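Local atomic coordinates of cytosine-specific methyltransferase (Escherichia coli O157:H7 EDL933, PDB entry 3G7U), a protein that probably methylates cytosine in DNA at carbon 5, with S-adenosyl-L-methionine as the methyl donor, as a member of the C5-methyltransferase family. Residues E60-K63 and G64-N68; N137-S140 and G141-I145. One frame throughout, in Å; residues are numbered along the deposited sequence.

Both contacts are local, one along the last turns of a helix and one where a helix passes into a strand, and both lie near the ends of the seven-stranded mixed sheet of the Rossmann-like catalytic fold. Contact 1, within 60-68, is the closing part of helix 59-66, whose aromatic side chains rest on strands 4-8, 25-30 and 48-50, the last of which is an outermost strand. Contact 2, within 137-145, is where helix 129-140 turns into strand 143-152, the outermost strand at the other end. The centres of contact 1 and contact 2 are about 24 Å apart. The nearest atoms of contact 1 and contact 2 are about 11 Å apart, so the two do not touch. Both lie away from the predicted catalytic Cys81.

Contact 1: E60-K63 and G64-N68; sequences EIIK and GFFKN
Ile61 and Phe65, one helical turn apart, lie side by side and point the same way, and the branch methyl of the isoleucine makes the touch: CG2 of Ile61 is 3.6 Å from CZ of Phe65. That methyl stands anti to its own backbone N (CG1 taking the place beside N, chi1 -72°), which carries it along the helix to the far end of the ring. The carbonyl O of Ile61 meets the same ring differently, sitting over one face and offset toward the rim, while O of Ile61 also accepts a hydrogen bond from N of Phe65 (2.9 Å). Ile62 and Phe66 repeat the side-by-side arrangement on the buried flank, more loosely, with CG2 of Ile62 4.1 Å from CE2 of Phe66. Here the backbone bond is weak, Phe66 N to Ile62 O being 3.3 Å. Branched and aromatic residues suit positions 62, 65 and 66 because they face the sheet: Ile62 and Phe66 rest on Ile6, and both phenylalanines reach Met28. Ile61 lies at the margin of this apolar flank. Charged side chains take the outward flank, where NZ of Lys63, extended beyond CG, comes within 3.9 Å of OE2 of Glu60, a long salt bridge. At the end of the helix O of Lys63 accepts from N of Lys67 at 2.9 Å, and Lys67 then leaves the helical path with positive phi (66°). The whole is the C-terminal part of an amphipathic helix packed on the parallel strands of a Rossmann-like methyltransferase fold.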
# COMPACT_ATOMS: atom_id res chain seq x y z
N GLU A 60 22.47 -15.57 -1.85
CA GLU A 60 22.56 -17.04 -1.69
C GLU A 60 21.56 -17.56 -0.66
O GLU A 60 20.97 -18.63 -0.83
CB GLU A 60 23.99 -17.46 -1.29
CG GLU A 60 24.91 -17.71 -2.48
CD GLU A 60 24.38 -18.77 -3.47
OE1 GLU A 60 23.98 -19.88 -3.05
OE2 GLU A 60 24.36 -18.48 -4.68
N ILE A 61 21.36 -16.79 0.40
CA ILE A 61 20.41 -17.19 1.45
C ILE A 61 19.02 -17.20 0.82
O ILE A 61 18.23 -18.16 0.98
CB ILE A 61 20.51 -16.22 2.66
CG1 ILE A 61 21.82 -16.49 3.38
CG2 ILE A 61 19.37 -16.42 3.65
CD1 ILE A 61 22.10 -15.53 4.49
N ILE A 62 18.73 -16.13 0.10
CA ILE A 62 17.42 -16.04 -0.59
C ILE A 62 17.15 -17.15 -1.60
O ILE A 62 16.06 -17.72 -1.64
CB ILE A 62 17.20 -14.62 -1.20
CG1 ILE A 62 16.95 -13.65 -0.04
CG2 ILE A 62 16.00 -14.63 -2.12
CD1 ILE A 62 17.08 -12.15 -0.38
N LYS A 63 18.16 -17.49 -2.41
CA LYS A 63 18.01 -18.63 -3.34
C LYS A 63 17.81 -19.95 -2.58
O LYS A 63 17.03 -20.80 -3.02
CB LYS A 63 19.23 -18.72 -4.27
CG LYS A 63 19.36 -17.58 -5.28
CD LYS A 63 20.83 -17.45 -5.76
CE LYS A 63 20.99 -16.40 -6.84
NZ LYS A 63 22.45 -16.16 -7.14
N GLY A 64 18.46 -20.06 -1.43
CA GLY A 64 18.29 -21.18 -0.48
C GLY A 64 16.89 -21.32 0.05
O GLY A 64 16.40 -22.42 0.22
N PHE A 65 16.22 -20.19 0.30
CA PHE A 65 14.82 -20.24 0.73
C PHE A 65 13.96 -20.85 -0.34
O PHE A 65 13.05 -21.62 -0.04
CB PHE A 65 14.27 -18.82 0.97
CG PHE A 65 14.85 -18.10 2.17
CD1 PHE A 65 15.50 -18.75 3.21
CD2 PHE A 65 14.68 -16.72 2.27
CE1 PHE A 65 16.01 -18.06 4.30
CE2 PHE A 65 15.17 -16.00 3.38
CZ PHE A 65 15.82 -16.67 4.40
N PHE A 66 14.21 -20.49 -1.60
CA PHE A 66 13.39 -21.00 -2.69
C PHE A 66 13.70 -22.45 -3.07
O PHE A 66 12.81 -23.17 -3.51
CB PHE A 66 13.57 -20.14 -3.93
CG PHE A 66 12.78 -18.86 -3.89
CD1 PHE A 66 11.40 -18.88 -3.98
CD2 PHE A 66 13.44 -17.65 -3.82
CE1 PHE A 66 10.68 -17.67 -3.95
CE2 PHE A 66 12.72 -16.44 -3.82
CZ PHE A 66 11.35 -16.47 -3.89
N LYS A 67 14.98 -22.78 -3.00
CA LYS A 67 15.52 -24.13 -3.34
C LYS A 67 15.41 -24.53 -4.81
O LYS A 67 15.77 -25.65 -5.16
CB LYS A 67 14.84 -25.22 -2.51
CG LYS A 67 15.10 -25.12 -1.04
CD LYS A 67 14.60 -26.34 -0.30
CE LYS A 67 13.14 -26.65 -0.53
NZ LYS A 67 12.27 -26.11 0.54
N ASN A 68 14.91 -23.66 -5.66
CA ASN A 68 14.52 -24.10 -6.99
C ASN A 68 15.02 -23.16 -8.07
O ASN A 68 14.35 -22.99 -9.09
CB ASN A 68 12.99 -24.25 -7.08
CG ASN A 68 12.27 -22.96 -6.73
OD1 ASN A 68 12.89 -21.91 -6.69
ND2 ASN A 68 10.98 -23.04 -6.45

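Contact 2: N137-S140 and G141-I145; sequences NLVS and GDYDI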
# COMPACT_ATOMS: atom_id res chain seq x y z
N ASN A 137 25.30 3.96 -6.81
CA ASN A 137 26.55 3.33 -7.22
C ASN A 137 26.52 1.82 -7.29
O ASN A 137 27.18 1.23 -8.14
CB ASN A 137 27.70 3.72 -6.28
CG ASN A 137 28.18 5.13 -6.49
OD1 ASN A 137 27.88 5.77 -7.50
ND2 ASN A 137 28.94 5.64 -5.51
N LEU A 138 25.77 1.19 -6.38
CA LEU A 138 25.70 -0.27 -6.29
C LEU A 138 24.98 -0.82 -7.47
O LEU A 138 25.19 -1.99 -7.87
CB LEU A 138 24.96 -0.71 -5.03
CG LEU A 138 25.74 -0.79 -3.73
CD1 LEU A 138 24.83 -1.22 -2.60
CD2 LEU A 138 26.90 -1.76 -3.87
N VAL A 139 24.12 0.01 -8.06
CA VAL A 139 23.26 -0.47 -9.13
C VAL A 139 23.50 0.19 -10.49
O VAL A 139 23.07 -0.34 -11.49
CB VAL A 139 21.74 -0.47 -8.75
CG1 VAL A 139 21.48 -1.48 -7.64
CG2 VAL A 139 21.26 0.89 -8.31
N SER A 140 24.18 1.33 -10.53
CA SER A 140 24.27 2.13 -11.79
C SER A 140 25.11 1.48 -12.86
O SER A 140 24.93 1.79 -14.04
CB SER A 140 24.81 3.54 -11.54
OG SER A 140 26.02 3.49 -10.80
N GLY A 141 26.01 0.58 -12.45
CA GLY A 141 26.76 -0.26 -13.36
C GLY A 141 25.89 -1.17 -14.20
O GLY A 141 26.13 -1.31 -15.40
N ASP A 142 24.84 -1.75 -13.60
CA ASP A 142 24.03 -2.75 -14.28
C ASP A 142 22.63 -2.30 -14.66
O ASP A 142 21.91 -2.99 -15.40
CB ASP A 142 23.96 -3.99 -13.38
CG ASP A 142 25.33 -4.57 -13.08
OD1 ASP A 142 26.04 -4.94 -14.04
OD2 ASP A 142 25.70 -4.64 -11.88
N TYR A 143 22.23 -1.13 -14.14
CA TYR A 143 20.84 -0.66 -14.34
C TYR A 143 20.73 0.72 -15.00
O TYR A 143 21.51 1.62 -14.70
CB TYR A 143 20.09 -0.62 -12.97
CG TYR A 143 19.86 -2.03 -12.47
CD1 TYR A 143 18.74 -2.74 -12.87
CD2 TYR A 143 20.81 -2.68 -11.67
CE1 TYR A 143 18.54 -4.08 -12.49
CE2 TYR A 143 20.62 -4.00 -11.25
CZ TYR A 143 19.50 -4.68 -11.68
OH TYR A 143 19.32 -5.97 -11.31
N ASP A 144 19.74 0.86 -15.86
CA ASP A 144 19.24 2.17 -16.31
C ASP A 144 18.30 2.68 -15.20
O ASP A 144 17.23 2.14 -15.02
CB ASP A 144 18.47 2.00 -17.61
CG ASP A 144 19.39 1.69 -18.81
OD1 ASP A 144 20.54 2.19 -18.81
OD2 ASP A 144 18.95 0.96 -19.73
N ILE A 145 18.75 3.70 -14.48
CA ILE A 145 18.05 4.21 -13.30
C ILE A 145 17.22 5.42 -13.77
O ILE A 145 17.75 6.32 -14.42
CB ILE A 145 19.04 4.59 -12.19
CG1 ILE A 145 19.81 3.34 -11.74
CG2 ILE A 145 18.31 5.19 -10.98
CD1 ILE A 145 20.97 3.66 -10.83
O HOH W 1 24.57 -3.95 -9.46
O HOH W 2 26.66 -1.38 -10.30
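Tyr143 brings CD2 of its ring to 3.8 Å from CB of Val139, in the tight turn that leads from helix 129-140 into strand 143-152 of the Rossmann-like sheet. The ring hangs beside its own backbone N (chi1 -69°), which brings the O of Val139 to its edge, in the ring plane. Aromatic and branched residues suit this buried corner because both also pack on Val107 of helix 94-110, while OH of Tyr143 hydrogen-bonds Pro112 O. Beyond the turn, Ile145 points back to Val139 and Ser140 and crosses the Val139 side chain at about a right angle. Its CD1 lies 3.8 Å from CG2 of Val139 and also touches CA of Ser140, so the slender end of the isoleucine fits against both residues. Asp142 has a polar task: water 1 lies between OD2 of Asp142 and O of Leu138, in hydrogen-bonding distance of both, and Gln111 also bonds that carboxylate oxygen. Two N-H groups grip one carbonyl: Tyr143 N approaches Val139 O at 2.9 Å nearly along the C=O axis, whereas Asp142 N, at 3.1 Å from Val139 O, comes from 52° above the carbonyl plane.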